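Local coordinates for uncharacterized protein (Shigella flexneri 5a str. M90T, PDB 5EUR), which is of unknown function but may be related to glutathione S-transferases, and assembles with further copies of itself, at residues S2-R6 with T43-N49. Sequence-based numbering, arbitrary orientation.
Sequences SISYR and TGSDMAN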
ATOM      1  N   SER A   2      -8.742  15.420  -5.236  1.00 22.81           N
ATOM      2  CA  SER A   2      -7.606  14.546  -4.948  1.00 18.68           C
ATOM      3  C   SER A   2      -6.632  14.641  -6.106  1.00 21.22           C
ATOM      4  O   SER A   2      -7.012  15.085  -7.189  1.00 19.27           O
ATOM      5  CB  SER A   2      -8.063  13.102  -4.738  1.00 20.19           C
ATOM      6  OG  SER A   2      -8.440  12.503  -5.975  1.00 20.21           O
ATOM      7  N   ILE A   3      -5.383  14.230  -5.915  1.00 16.00           N
ATOM      8  CA  ILE A   3      -4.462  14.232  -7.041  1.00 16.67           C
ATOM      9  C   ILE A   3      -4.604  12.904  -7.770  1.00 17.69           C
ATOM     10  O   ILE A   3      -4.896  11.864  -7.164  1.00 16.54           O
ATOM     11  CB  ILE A   3      -3.009  14.497  -6.602  1.00 16.93           C
ATOM     12  CG1 ILE A   3      -2.497  13.413  -5.654  1.00 14.59           C
ATOM     13  CG2 ILE A   3      -2.876  15.885  -5.955  1.00 16.86           C
ATOM     14  CD1 ILE A   3      -0.989  13.486  -5.431  1.00 17.32           C
ATOM     15  N   SER A   4      -4.460  12.952  -9.092  1.00 18.74           N
ATOM     16  CA  SER A   4      -4.663  11.751  -9.880  1.00 18.09           C
ATOM     17  C   SER A   4      -3.411  10.876  -9.891  1.00 17.76           C
ATOM     18  O   SER A   4      -2.286  11.319  -9.630  1.00 19.86           O
ATOM     19  CB  SER A   4      -5.084  12.103 -11.309  1.00 22.74           C
ATOM     20  OG  SER A   4      -4.245  13.096 -11.847  1.00 34.36           O
ATOM     21  N   TYR A   5      -3.632   9.610 -10.214  1.00 14.88           N
ATOM     22  CA  TYR A   5      -2.566   8.660 -10.469  1.00 16.05           C
ATOM     23  C   TYR A   5      -2.246   8.657 -11.953  1.00 18.31           C
ATOM     24  O   TYR A   5      -3.101   8.954 -12.791  1.00 20.69           O
ATOM     25  CB  TYR A   5      -2.989   7.248 -10.044  1.00 15.34           C
ATOM     26  CG  TYR A   5      -3.298   7.142  -8.577  1.00 14.04           C
ATOM     27  CD1 TYR A   5      -2.343   6.658  -7.685  1.00 12.92           C
ATOM     28  CD2 TYR A   5      -4.535   7.532  -8.071  1.00 14.02           C
ATOM     29  CE1 TYR A   5      -2.605   6.580  -6.344  1.00 12.93           C
ATOM     30  CE2 TYR A   5      -4.801   7.459  -6.730  1.00 13.79           C
ATOM     31  CZ  TYR A   5      -3.840   6.979  -5.873  1.00 15.19           C
ATOM     32  OH  TYR A   5      -4.093   6.896  -4.533  1.00 13.59           O
ATOM     33  N   ARG A   6      -1.005   8.325 -12.275  1.00 17.24           N
ATOM     34  CA  ARG A   6      -0.694   8.060 -13.664  1.00 18.81           C
ATOM     35  C   ARG A   6      -1.416   6.777 -14.092  1.00 19.58           C
ATOM     36  O   ARG A   6      -1.975   6.045 -13.269  1.00 19.73           O
ATOM     37  CB  ARG A   6       0.822   7.974 -13.840  1.00 22.58           C
ATOM     38  CG  ARG A   6       1.467   9.327 -13.521  1.00 26.85           C
ATOM     39  CD  ARG A   6       2.957   9.442 -13.794  1.00 32.83           C
ATOM     40  NE  ARG A   6       3.399  10.776 -13.383  1.00 33.88           N
ATOM     41  CZ  ARG A   6       3.384  11.863 -14.145  1.00 36.56           C
ATOM     42  NH1 ARG A   6       3.006  11.795 -15.417  1.00 36.68           N
ATOM     43  NH2 ARG A   6       3.788  13.018 -13.633  1.00 35.06           N
ATOM     44  N   THR A  43      -9.468   9.066  -2.732  1.00 14.22           N
ATOM     45  CA  THR A  43      -9.994  10.094  -3.639  1.00 13.59           C
ATOM     46  C   THR A  43     -11.173  10.873  -3.058  1.00 16.60           C
ATOM     47  O   THR A  43     -11.503  11.938  -3.586  1.00 18.14           O
ATOM     48  CB  THR A  43     -10.434   9.506  -4.994  1.00 16.64           C
ATOM     49  OG1 THR A  43     -11.664   8.779  -4.849  1.00 18.43           O
ATOM     50  CG2 THR A  43      -9.354   8.610  -5.574  1.00 18.52           C
ATOM     51  N   GLY A  44     -11.802  10.400  -1.984  1.00 15.89           N
ATOM     52  CA  GLY A  44     -12.943  11.108  -1.428  1.00 17.43           C
ATOM     53  C   GLY A  44     -14.142  11.109  -2.357  1.00 18.93           C
ATOM     54  O   GLY A  44     -14.668  10.048  -2.691  1.00 18.07           O
ATOM     55  N   SER A  45     -14.580  12.289  -2.795  1.00 20.51           N
ATOM     56  CA  SER A  45     -15.687  12.390  -3.736  1.00 22.90           C
ATOM     57  C   SER A  45     -15.232  12.866  -5.113  1.00 24.45           C
ATOM     58  O   SER A  45     -16.038  13.399  -5.883  1.00 25.90           O
ATOM     59  CB  SER A  45     -16.762  13.312  -3.163  1.00 23.30           C
ATOM     60  OG  SER A  45     -17.354  12.699  -2.029  1.00 29.27           O
ATOM     61  N   ASP A  46     -13.950  12.677  -5.438  1.00 17.28           N
ATOM     62  CA  ASP A  46     -13.376  13.065  -6.720  1.00 19.01           C
ATOM     63  C   ASP A  46     -13.642  11.950  -7.730  1.00 19.11           C
ATOM     64  O   ASP A  46     -12.779  11.127  -8.061  1.00 18.92           O
ATOM     65  CB  ASP A  46     -11.894  13.358  -6.544  1.00 18.42           C
ATOM     66  CG  ASP A  46     -11.263  13.950  -7.762  1.00 21.69           C
ATOM     67  OD1 ASP A  46     -11.930  14.061  -8.812  1.00 22.64           O
ATOM     68  OD2 ASP A  46     -10.079  14.317  -7.651  1.00 22.72           O
ATOM     69  N   MET A  47     -14.876  11.969  -8.249  1.00 19.21           N
ATOM     70  CA  MET A  47     -15.382  10.907  -9.119  1.00 22.00           C
ATOM     71  C   MET A  47     -14.585  10.788 -10.411  1.00 21.78           C
ATOM     72  O   MET A  47     -14.468   9.692 -10.968  1.00 20.55           O
ATOM     73  CB  MET A  47     -16.862  11.194  -9.404  1.00 25.54           C
ATOM     74  CG  MET A  47     -17.559  10.246 -10.349  1.00 29.50           C
ATOM     75  SD  MET A  47     -19.273  10.798 -10.563  1.00 41.45           S
ATOM     76  CE  MET A  47     -19.020  12.377 -11.348  1.00 40.43           C
ATOM     77  N   ALA A  48     -14.034  11.895 -10.914  1.00 19.27           N
ATOM     78  CA  ALA A  48     -13.198  11.814 -12.108  1.00 22.11           C
ATOM     79  C   ALA A  48     -11.959  10.965 -11.845  1.00 22.49           C
ATOM     80  O   ALA A  48     -11.579  10.116 -12.669  1.00 20.80           O
ATOM     81  CB  ALA A  48     -12.810  13.219 -12.568  1.00 25.34           C
ATOM     82  N   ASN A  49     -11.335  11.159 -10.682  1.00 17.07           N
ATOM     83  CA  ASN A  49     -10.141  10.393 -10.344  1.00 18.61           C
ATOM     84  C   ASN A  49     -10.484   8.930 -10.109  1.00 17.53           C
ATOM     85  O   ASN A  49      -9.779   8.030 -10.596  1.00 19.16           O
ATOM     86  CB  ASN A  49      -9.458  10.988  -9.104  1.00 17.76           C
ATOM     87  CG  ASN A  49      -8.039  10.479  -8.916  1.00 21.15           C
ATOM     88  OD1 ASN A  49      -7.507   9.754  -9.757  1.00 26.25           O
ATOM     89  ND2 ASN A  49      -7.412  10.863  -7.803  1.00 24.08           N
TER
HETATM   90  O   HOH W   1     -10.696  14.650  -3.138  1.00 29.70           O
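Two flat groups of the 43-49 segment, the carboxylate of D46 and the amide of N49, receive S2 from the N-terminal arm. The setting is a tight connection between two helices, in which a type II' beta turn from T43 to D46 joins helix 28-43 to helix 47-59 and places D46 at the N-cap of the latter. D46 OD2 is approached on both faces of the carboxylate plane: S2 N comes from one, S2 OG from the other, both on the anti side and each 3.0 Å from OD2. The N49 amide is used at its edge, ND2 giving a nearly straight bond to S2 OG (2.7 Å, 172° at the hydrogen) with the serine oxygen practically in the amide plane.

The arrangement illustrates how an extended terminus can be pinned by the turn between two helices. With chi1 at 73°, S2 OG sits between its own backbone N and carbonyl carbon, where it donates to D46 and accepts from N49 while resting 3.7 Å from T43 CB. A water extends the grip, accepting from S2 N and donating to T43 O. Residue 1 is not modelled; were S2 N a free, charged terminus, the carboxylate would probably favour that charge.

Farther along the arm, N49 OD1 lies 3.5 Å from S4 CA and near the edge of the Y5 ring, whose plane is tilted 36° from the amide; buried here, OD1 finds no hydrogen-bond partner in the model. The phenol end of Y5 instead bonds T38 of the second subunit, and I3 N bonds N41 of that same subunit, carrying the arm into the assembly. The amide of N49 also makes a weak, bent bond from ND2 to I3 O, 2.8 Å long.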